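Local coordinates for Hydrogenase/urease nickel incorporation protein HypB (Helicobacter pylori, PDB 4LPS), which helps mature [NiFe] hydrogenase and urease as a nickel- and zinc-binding GTPase whose low GTP hydrolysis activity is essential for inserting nickel into the hydrogenase, at residues Gly45-Asn50 with Arg233-Ser238; Lys70-Cys75 with Phe227-Lys232; Gly115-Leu120 with Asp130-Glu135. All coordinates share one frame; numbering follows the deposited sequence.

Interaction 1: Gly45-Asn50 with Arg233-Ser238; sequences GLYVLN and RENYQS
The Tyr47 ring meets the backbone carbonyl of Tyr236 at its edge, near the ring plane, while Gln237 NE2 and Asn235 CA approach the same ring obliquely. The Tyr236 ring in turn receives the Tyr47 hydroxyl at its own edge, in plane. That hydroxyl does the main polar work: Tyr47 OH donates to Tyr236 O over a short 2.5 Å, meeting the carbonyl at a C=O...donor angle of 124° and tilted somewhat out of its plane. Tyr47 OH also lies 3.3 Å from Tyr236 CB. With CG anti to the backbone N of Tyr47 (chi1 -161°), the ring reaches out from the strand to the chain that leaves the helix.

Gln237 NE2 donates to Asn235 OD1 at 3.0 Å, almost straight (177°); the acceptor lies in the Gln237 amide plane, though the donor stands well out of the carbonyl plane of Asn235. Gln237 NE2 also donates to water 1, 3.2 Å away. This water donates to Leu46 O at 2.8 Å and accepts from Val48 N at 3.0 Å, so it ties the glutamine to the backbone at the start of strand 47-52.

Asn235, with positive phi, is the C-prime residue of the Schellman motif ending helix 218-234. Beyond it, Tyr236 OH bonds Asp177, and Tyr47 touches Lys231 and Lys232 of that helix and Met152 of the neighbouring strand 152-158.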
loop_
_atom_site.group_PDB
_atom_site.type_symbol
_atom_site.label_atom_id
_atom_site.label_comp_id
_atom_site.label_asym_id
_atom_site.label_seq_id
_atom_site.Cartn_x
_atom_site.Cartn_y
_atom_site.Cartn_z
ATOM N N GLY A 45 -1.491 -8.912 16.384
ATOM C CA GLY A 45 -2.464 -7.838 16.433
ATOM C C GLY A 45 -2.149 -6.718 15.459
ATOM O O GLY A 45 -2.262 -5.539 15.796
ATOM N N LEU A 46 -1.761 -7.090 14.243
ATOM C CA LEU A 46 -1.424 -6.116 13.215
ATOM C C LEU A 46 -2.502 -6.000 12.146
ATOM O O LEU A 46 -3.009 -7.008 11.647
ATOM C CB LEU A 46 -0.092 -6.475 12.551
ATOM C CG LEU A 46 1.120 -6.654 13.464
ATOM C CD1 LEU A 46 2.248 -7.339 12.717
ATOM C CD2 LEU A 46 1.575 -5.306 13.996
ATOM N N TYR A 47 -2.843 -4.764 11.794
ATOM C CA TYR A 47 -3.665 -4.507 10.619
ATOM C C TYR A 47 -2.729 -4.228 9.451
ATOM O O TYR A 47 -1.988 -3.246 9.458
ATOM C CB TYR A 47 -4.622 -3.336 10.848
ATOM C CG TYR A 47 -5.781 -3.301 9.875
ATOM C CD1 TYR A 47 -6.852 -4.172 10.016
ATOM C CD2 TYR A 47 -5.804 -2.402 8.816
ATOM C CE1 TYR A 47 -7.914 -4.150 9.134
ATOM C CE2 TYR A 47 -6.864 -2.375 7.925
ATOM C CZ TYR A 47 -7.914 -3.251 8.090
ATOM O OH TYR A 47 -8.971 -3.228 7.207
ATOM N N VAL A 48 -2.748 -5.109 8.457
ATOM C CA VAL A 48 -1.734 -5.085 7.413
ATOM C C VAL A 48 -2.237 -4.473 6.107
ATOM O O VAL A 48 -3.290 -4.853 5.588
ATOM C CB VAL A 48 -1.199 -6.502 7.143
ATOM C CG1 VAL A 48 -0.124 -6.479 6.076
ATOM C CG2 VAL A 48 -0.653 -7.091 8.429
ATOM N N LEU A 49 -1.474 -3.512 5.591
ATOM C CA LEU A 49 -1.814 -2.824 4.350
ATOM C C LEU A 49 -0.773 -3.111 3.277
ATOM O O LEU A 49 0.430 -3.147 3.555
ATOM C CB LEU A 49 -1.931 -1.312 4.578
ATOM C CG LEU A 49 -2.806 -0.850 5.745
ATOM C CD1 LEU A 49 -2.711 0.654 5.930
ATOM C CD2 LEU A 49 -4.251 -1.261 5.515
ATOM N N ASN A 50 -1.248 -3.352 2.058
ATOM C CA ASN A 50 -0.377 -3.593 0.915
ATOM C C ASN A 50 -0.572 -2.511 -0.143
ATOM O O ASN A 50 -1.606 -2.466 -0.814
ATOM C CB ASN A 50 -0.651 -4.984 0.330
ATOM C CG ASN A 50 0.088 -5.231 -0.968
ATOM O OD1 ASN A 50 1.216 -4.776 -1.153
ATOM N ND2 ASN A 50 -0.548 -5.964 -1.877
ATOM N N ARG A 233 -10.557 -0.629 13.024
ATOM C CA ARG A 233 -11.617 -0.696 14.026
ATOM C C ARG A 233 -12.667 -1.739 13.656
ATOM O O ARG A 233 -13.086 -2.537 14.493
ATOM C CB ARG A 233 -12.278 0.673 14.186
ATOM C CG ARG A 233 -12.790 0.963 15.582
ATOM C CD ARG A 233 -12.433 2.382 15.996
ATOM N NE ARG A 233 -12.834 3.359 14.982
ATOM C CZ ARG A 233 -12.244 4.537 14.791
ATOM N NH1 ARG A 233 -12.687 5.355 13.846
ATOM N NH2 ARG A 233 -11.213 4.898 15.543
ATOM N N GLU A 234 -13.104 -1.701 12.402
ATOM C CA GLU A 234 -14.064 -2.664 11.874
ATOM C C GLU A 234 -13.433 -4.035 11.673
ATOM O O GLU A 234 -14.137 -5.032 11.504
ATOM C CB GLU A 234 -14.632 -2.176 10.539
ATOM C CG GLU A 234 -15.245 -0.786 10.572
ATOM C CD GLU A 234 -15.636 -0.297 9.188
ATOM O OE1 GLU A 234 -15.282 -0.969 8.194
ATOM O OE2 GLU A 234 -16.302 0.756 9.092
ATOM N N ASN A 235 -12.101 -4.064 11.689
ATOM C CA ASN A 235 -11.321 -5.221 11.260
ATOM C C ASN A 235 -11.757 -5.680 9.868
ATOM O O ASN A 235 -12.084 -6.848 9.658
ATOM C CB ASN A 235 -11.432 -6.377 12.262
ATOM C CG ASN A 235 -10.456 -7.506 11.954
ATOM O OD1 ASN A 235 -9.305 -7.262 11.591
ATOM N ND2 ASN A 235 -10.917 -8.743 12.085
ATOM N N TYR A 236 -11.797 -4.741 8.927
ATOM C CA TYR A 236 -12.018 -5.093 7.531
ATOM C C TYR A 236 -10.889 -5.979 7.032
ATOM O O TYR A 236 -9.717 -5.620 7.133
ATOM C CB TYR A 236 -12.132 -3.850 6.646
ATOM C CG TYR A 236 -12.219 -4.178 5.170
ATOM C CD1 TYR A 236 -13.430 -4.522 4.583
ATOM C CD2 TYR A 236 -11.086 -4.149 4.365
ATOM C CE1 TYR A 236 -13.510 -4.826 3.236
ATOM C CE2 TYR A 236 -11.155 -4.454 3.021
ATOM C CZ TYR A 236 -12.370 -4.790 2.461
ATOM O OH TYR A 236 -12.438 -5.091 1.120
ATOM N N GLN A 237 -11.251 -7.126 6.472
ATOM C CA GLN A 237 -10.262 -8.045 5.929
ATOM C C GLN A 237 -10.687 -8.457 4.534
ATOM O O GLN A 237 -11.681 -9.169 4.366
ATOM C CB GLN A 237 -10.105 -9.275 6.826
ATOM C CG GLN A 237 -9.566 -8.959 8.214
ATOM C CD GLN A 237 -8.066 -8.752 8.220
ATOM O OE1 GLN A 237 -7.370 -9.123 7.274
ATOM N NE2 GLN A 237 -7.558 -8.151 9.290
ATOM N N SER A 238 -9.931 -7.998 3.539
ATOM C CA SER A 238 -10.263 -8.245 2.141
ATOM C C SER A 238 -10.376 -9.735 1.844
ATOM O O SER A 238 -9.541 -10.537 2.270
ATOM C CB SER A 238 -9.214 -7.611 1.225
ATOM O OG SER A 238 -9.471 -7.916 -0.133
HETATM O O HOH W 1 -4.424 -7.404 9.261
#

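Interaction 2: Lys70-Cys75 with Phe227-Lys232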
loop_
_atom_site.group_PDB
_atom_site.type_symbol
_atom_site.label_atom_id
_atom_site.label_comp_id
_atom_site.label_asym_id
_atom_site.label_seq_id
_atom_site.Cartn_x
_atom_site.Cartn_y
_atom_site.Cartn_z
ATOM N N LYS A 70 0.644 10.957 15.116
ATOM C CA LYS A 70 1.104 10.206 16.275
ATOM C C LYS A 70 0.120 9.110 16.666
ATOM O O LYS A 70 0.501 8.108 17.279
ATOM C CB LYS A 70 1.349 11.162 17.446
ATOM C CG LYS A 70 2.523 12.102 17.195
ATOM C CD LYS A 70 3.724 11.322 16.681
ATOM C CE LYS A 70 4.173 11.815 15.309
ATOM N NZ LYS A 70 5.354 11.050 14.819
ATOM N N ASP A 71 -1.142 9.291 16.284
ATOM C CA ASP A 71 -2.159 8.275 16.524
ATOM C C ASP A 71 -2.124 7.183 15.458
ATOM O O ASP A 71 -2.932 6.253 15.490
ATOM C CB ASP A 71 -3.552 8.911 16.581
ATOM C CG ASP A 71 -3.924 9.616 15.289
ATOM O OD1 ASP A 71 -3.010 10.051 14.559
ATOM O OD2 ASP A 71 -5.134 9.733 14.997
ATOM N N PHE A 72 -1.180 7.284 14.528
ATOM C CA PHE A 72 -1.042 6.279 13.482
ATOM C C PHE A 72 0.288 5.553 13.640
ATOM O O PHE A 72 1.328 6.021 13.169
ATOM C CB PHE A 72 -1.150 6.920 12.098
ATOM C CG PHE A 72 -1.270 5.928 10.979
ATOM C CD1 PHE A 72 -2.381 5.102 10.885
ATOM C CD2 PHE A 72 -0.278 5.826 10.017
ATOM C CE1 PHE A 72 -2.496 4.188 9.853
ATOM C CE2 PHE A 72 -0.384 4.915 8.982
ATOM C CZ PHE A 72 -1.495 4.094 8.899
ATOM N N LYS A 73 0.234 4.404 14.305
ATOM C CA LYS A 73 1.427 3.660 14.690
ATOM C C LYS A 73 1.675 2.504 13.735
ATOM O O LYS A 73 0.883 1.563 13.670
ATOM C CB LYS A 73 1.285 3.128 16.115
ATOM C CG LYS A 73 0.983 4.195 17.152
ATOM C CD LYS A 73 0.500 3.557 18.442
ATOM C CE LYS A 73 -0.053 4.602 19.394
ATOM N NZ LYS A 73 -0.686 3.979 20.590
ATOM N N PHE A 74 2.771 2.578 12.987
ATOM C CA PHE A 74 3.059 1.567 11.980
ATOM C C PHE A 74 4.549 1.318 11.776
ATOM O O PHE A 74 5.387 2.154 12.117
ATOM C CB PHE A 74 2.415 1.962 10.647
ATOM C CG PHE A 74 3.062 3.147 9.989
ATOM C CD1 PHE A 74 2.763 4.434 10.407
ATOM C CD2 PHE A 74 3.963 2.976 8.950
ATOM C CE1 PHE A 74 3.348 5.529 9.804
ATOM C CE2 PHE A 74 4.556 4.068 8.342
ATOM C CZ PHE A 74 4.249 5.346 8.769
ATOM N N CYS A 75 4.861 0.151 11.222
ATOM C CA CYS A 75 6.203 -0.157 10.746
ATOM C C CYS A 75 6.079 -0.596 9.290
ATOM O O CYS A 75 4.978 -0.890 8.817
ATOM C CB CYS A 75 6.875 -1.224 11.616
ATOM S SG CYS A 75 5.978 -2.769 11.754
ATOM N N PHE A 227 -9.521 7.070 7.807
ATOM C CA PHE A 227 -10.105 5.958 7.068
ATOM C C PHE A 227 -9.459 4.635 7.459
ATOM O O PHE A 227 -10.149 3.648 7.723
ATOM C CB PHE A 227 -9.958 6.203 5.563
ATOM C CG PHE A 227 -10.261 5.003 4.713
ATOM C CD1 PHE A 227 -11.569 4.589 4.510
ATOM C CD2 PHE A 227 -9.234 4.302 4.098
ATOM C CE1 PHE A 227 -11.846 3.486 3.723
ATOM C CE2 PHE A 227 -9.503 3.199 3.308
ATOM C CZ PHE A 227 -10.812 2.792 3.120
ATOM N N LEU A 228 -8.132 4.625 7.507
ATOM C CA LEU A 228 -7.388 3.428 7.876
ATOM C C LEU A 228 -7.676 3.021 9.315
ATOM O O LEU A 228 -7.809 1.835 9.618
ATOM C CB LEU A 228 -5.889 3.655 7.682
ATOM C CG LEU A 228 -5.404 3.831 6.240
ATOM C CD1 LEU A 228 -3.896 4.009 6.206
ATOM C CD2 LEU A 228 -5.815 2.647 5.377
ATOM N N LEU A 229 -7.764 4.016 10.195
ATOM C CA LEU A 229 -8.043 3.785 11.606
ATOM C C LEU A 229 -9.407 3.133 11.788
ATOM O O LEU A 229 -9.574 2.242 12.622
ATOM C CB LEU A 229 -7.979 5.099 12.392
ATOM C CG LEU A 229 -6.592 5.644 12.742
ATOM C CD1 LEU A 229 -6.712 6.907 13.581
ATOM C CD2 LEU A 229 -5.770 4.591 13.472
ATOM N N GLU A 230 -10.382 3.588 11.009
ATOM C CA GLU A 230 -11.729 3.044 11.098
ATOM C C GLU A 230 -11.776 1.632 10.521
ATOM O O GLU A 230 -12.508 0.773 11.017
ATOM C CB GLU A 230 -12.723 3.956 10.374
ATOM C CG GLU A 230 -14.092 3.332 10.129
ATOM C CD GLU A 230 -14.849 3.038 11.415
ATOM O OE1 GLU A 230 -14.498 3.608 12.472
ATOM O OE2 GLU A 230 -15.800 2.228 11.370
ATOM N N LYS A 231 -10.989 1.392 9.476
ATOM C CA LYS A 231 -10.936 0.071 8.860
ATOM C C LYS A 231 -10.364 -0.959 9.831
ATOM O O LYS A 231 -10.855 -2.086 9.902
ATOM C CB LYS A 231 -10.131 0.117 7.561
ATOM C CG LYS A 231 -10.974 0.580 6.378
ATOM C CD LYS A 231 -12.157 -0.363 6.193
ATOM C CE LYS A 231 -13.111 0.124 5.121
ATOM N NZ LYS A 231 -14.105 1.064 5.707
ATOM N N LYS A 232 -9.325 -0.573 10.568
ATOM C CA LYS A 232 -8.778 -1.439 11.606
ATOM C C LYS A 232 -9.814 -1.681 12.693
ATOM O O LYS A 232 -9.934 -2.790 13.216
ATOM C CB LYS A 232 -7.514 -0.840 12.224
ATOM C CG LYS A 232 -6.991 -1.652 13.403
ATOM C CD LYS A 232 -5.682 -1.121 13.954
ATOM C CE LYS A 232 -5.278 -1.907 15.195
ATOM N NZ LYS A 232 -4.422 -3.083 14.854
#
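Phe72 and Leu229 bring the backbones nearest, 7.7 Å from CA to CA, where the loop leading into strand 74-80 passes the regular turns of helix 218-234. No hydrogen bond joins the two segments, and the contact is made by two adjacent leucines of the helix with Asp71 and Phe72.

Leu228 meets the outer end of the phenyl ring: its CD1 lies 3.6 Å from Phe72 CZ, and its CB is 4.1 Å from Phe72 CE1. The methyl comes in obliquely, neither square over the ring nor in its plane. Leu229 is placed differently, with CD2 at the ring's edge, 4.3 Å from Phe72 CD1. The ring gets there because Phe72 CG stands anti to the backbone N (chi1 -169°), which carries it from the loop in under the helix.

Both branches of Leu229 also reach Asp71: CD1 sits 3.5 Å from Asp71 OD2, the two side chains crossing at about a right angle, and Leu229 CD2 is 3.9 Å from Asp71 O. Since Asp71 OD2 also forms a salt bridge with Lys225, one turn earlier in the helix, the oxygen that borders the leucine methyl has a cationic partner on the helix, which probably offsets its charge.

Further in, the Phe72 ring meets that of Phe131, their planes about 40° apart, and Leu229 rests on Phe131 as well. Leu228 extends the apolar layer to Leu49 of strand 47-52 and Ile154 of strand 152-158, seating helix 218-234 on the sheet. Near the helix end, Lys232 NZ bonds Asp130 O, just before strand 131-135.

Interaction 3: Gly115-Leu120 with Asp130-Glu135. With MG (magnesium ion), chain C.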
loop_
_atom_site.group_PDB
_atom_site.type_symbol
_atom_site.label_atom_id
_atom_site.label_comp_id
_atom_site.label_asym_id
_atom_site.label_seq_id
_atom_site.Cartn_x
_atom_site.Cartn_y
_atom_site.Cartn_z
ATOM N N GLY A 115 10.764 -13.082 6.393
ATOM C CA GLY A 115 12.067 -12.651 6.865
ATOM C C GLY A 115 12.031 -11.265 7.476
ATOM O O GLY A 115 12.554 -11.045 8.566
ATOM N N ALA A 116 11.410 -10.329 6.763
ATOM C CA ALA A 116 11.279 -8.957 7.240
ATOM C C ALA A 116 10.418 -8.899 8.499
ATOM O O ALA A 116 10.710 -8.145 9.428
ATOM C CB ALA A 116 10.689 -8.073 6.149
ATOM N N PHE A 117 9.360 -9.704 8.515
ATOM C CA PHE A 117 8.459 -9.811 9.659
ATOM C C PHE A 117 9.208 -10.257 10.914
ATOM O O PHE A 117 9.033 -9.681 11.989
ATOM C CB PHE A 117 7.329 -10.793 9.333
ATOM C CG PHE A 117 6.217 -10.825 10.349
ATOM C CD1 PHE A 117 6.228 -11.747 11.385
ATOM C CD2 PHE A 117 5.140 -9.958 10.242
ATOM C CE1 PHE A 117 5.198 -11.787 12.310
ATOM C CE2 PHE A 117 4.107 -9.992 11.162
ATOM C CZ PHE A 117 4.135 -10.911 12.198
ATOM N N ASP A 118 10.025 -11.297 10.776
ATOM C CA ASP A 118 10.796 -11.824 11.896
ATOM C C ASP A 118 11.760 -10.787 12.476
ATOM O O ASP A 118 11.888 -10.666 13.697
ATOM C CB ASP A 118 11.566 -13.074 11.467
ATOM C CG ASP A 118 10.660 -14.266 11.244
ATOM O OD1 ASP A 118 9.474 -14.192 11.627
ATOM O OD2 ASP A 118 11.130 -15.281 10.682
ATOM N N LEU A 119 12.446 -10.054 11.602
ATOM C CA LEU A 119 13.352 -8.991 12.037
ATOM C C LEU A 119 12.608 -7.901 12.798
ATOM O O LEU A 119 13.025 -7.497 13.884
ATOM C CB LEU A 119 14.080 -8.367 10.843
ATOM C CG LEU A 119 15.085 -9.215 10.061
ATOM C CD1 LEU A 119 15.559 -8.458 8.839
ATOM C CD2 LEU A 119 16.272 -9.591 10.931
ATOM N N LEU A 120 11.509 -7.428 12.217
ATOM C CA LEU A 120 10.693 -6.393 12.838
ATOM C C LEU A 120 10.137 -6.854 14.179
ATOM O O LEU A 120 10.003 -6.061 15.112
ATOM C CB LEU A 120 9.555 -5.982 11.903
ATOM C CG LEU A 120 9.971 -5.133 10.699
ATOM C CD1 LEU A 120 8.809 -4.961 9.741
ATOM C CD2 LEU A 120 10.482 -3.779 11.163
ATOM N N ASP A 130 0.200 -0.684 15.357
ATOM C CA ASP A 130 -1.161 -1.102 15.046
ATOM C C ASP A 130 -1.252 -1.541 13.594
ATOM O O ASP A 130 -2.123 -2.325 13.215
ATOM C CB ASP A 130 -2.153 0.032 15.318
ATOM C CG ASP A 130 -2.279 0.351 16.789
ATOM O OD1 ASP A 130 -2.189 -0.587 17.606
ATOM O OD2 ASP A 130 -2.466 1.539 17.130
ATOM N N PHE A 131 -0.334 -1.029 12.785
ATOM C CA PHE A 131 -0.330 -1.308 11.360
ATOM C C PHE A 131 1.027 -1.830 10.915
ATOM O O PHE A 131 2.068 -1.349 11.362
ATOM C CB PHE A 131 -0.680 -0.052 10.553
ATOM C CG PHE A 131 -2.057 0.494 10.824
ATOM C CD1 PHE A 131 -2.292 1.324 11.911
ATOM C CD2 PHE A 131 -3.111 0.191 9.976
ATOM C CE1 PHE A 131 -3.561 1.831 12.152
ATOM C CE2 PHE A 131 -4.381 0.695 10.210
ATOM C CZ PHE A 131 -4.606 1.515 11.298
ATOM N N LEU A 132 1.008 -2.827 10.038
ATOM C CA LEU A 132 2.206 -3.211 9.309
ATOM C C LEU A 132 1.953 -2.885 7.853
ATOM O O LEU A 132 1.009 -3.392 7.247
ATOM C CB LEU A 132 2.537 -4.695 9.499
ATOM C CG LEU A 132 3.622 -5.251 8.570
ATOM C CD1 LEU A 132 4.997 -4.736 8.960
ATOM C CD2 LEU A 132 3.613 -6.771 8.572
ATOM N N ILE A 133 2.800 -2.033 7.292
ATOM C CA ILE A 133 2.574 -1.536 5.947
ATOM C C ILE A 133 3.588 -2.108 4.967
ATOM O O ILE A 133 4.800 -1.988 5.157
ATOM C CB ILE A 133 2.620 0.008 5.913
ATOM C CG1 ILE A 133 1.476 0.580 6.760
ATOM C CG2 ILE A 133 2.536 0.521 4.483
ATOM C CD1 ILE A 133 1.331 2.095 6.696
ATOM N N ILE A 134 3.070 -2.755 3.932
ATOM C CA ILE A 134 3.891 -3.290 2.859
ATOM C C ILE A 134 3.880 -2.332 1.675
ATOM O O ILE A 134 2.825 -2.082 1.085
ATOM C CB ILE A 134 3.390 -4.684 2.412
ATOM C CG1 ILE A 134 3.431 -5.665 3.587
ATOM C CG2 ILE A 134 4.213 -5.213 1.247
ATOM C CD1 ILE A 134 2.695 -6.963 3.328
ATOM N N GLU A 135 5.039 -1.771 1.344
ATOM C CA GLU A 135 5.164 -1.013 0.105
ATOM C C GLU A 135 5.730 -1.920 -0.973
ATOM O O GLU A 135 6.906 -2.286 -0.945
ATOM C CB GLU A 135 6.034 0.239 0.279
ATOM C CG GLU A 135 6.017 1.123 -0.970
ATOM C CD GLU A 135 6.964 2.304 -0.906
ATOM O OE1 GLU A 135 7.648 2.572 -1.917
ATOM O OE2 GLU A 135 7.028 2.969 0.148
HETATM MG MG MG C . 9.155 4.154 -2.991
HETATM O O HOH W 2 10.488 5.741 -3.902
#
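Phe117 and Leu120 of helix 110-122 pack on Leu132 of strand 131-135 in a buried, wholly apolar helix-on-sheet contact of the P-loop NTPase fold. The helix is the connection between strand 97-101 and the parallel strand 131-135, so this is the packing of a beta-alpha-beta crossover. The backbones stay well apart, 9.1 Å from Phe117 CA to Leu132 CA at their nearest, so side chains bridge the gap.

Leu132 divides its two methyls between the helix residues. Its CD2 comes to the edge of the Phe117 ring, in the ring plane, 3.9 Å from Phe117 CD2. Its CD1 meets Leu120 CD1, also at 3.9 Å. Leu132 CG is anti to the backbone N (chi1 169°), and chi2 then directs the two methyls to their separate partners. Leu46 and Leu126 add to the surroundings of the Phe117 ring.

Ile133, next in the strand, turns instead to Leu63 of helix 59-66. At the strand's end Glu135 binds the magnesium ion through one oxygen: OE1 lies 2.4 Å from the metal and OE2 4.0 Å. Water 2, at 2.3 Å from the magnesium, with Thr60 and Asp86, also belongs to the coordination shell. The chemistry is therefore split along one strand: methyl and ring contacts bury its early part beneath the helix, while the extended Glu135 chain delivers a carboxylate oxygen to the metal beside GDP.

In the fold
All three contacts reach one parallel sheet, in which strand 131-135 lies between 74-80 and 47-52. Interactions 1 and 2 share helix 218-234 and have centres about 10 Å apart; interaction 3 is about 13 Å from the first and 15 Å from the second. Along the chain, interaction 1 spans interaction 2, which in turn spans interaction 3. Probable backbone hydrogen bonds also link them: Tyr236 N to Lys231 O between 1 and 2, and strand pairing between 3 and the others. Leu132 faces helix 110-122, whereas Phe131 faces helix 218-234, so the last long helix and the crossover helix sandwich the strand that ends at the magnesium site.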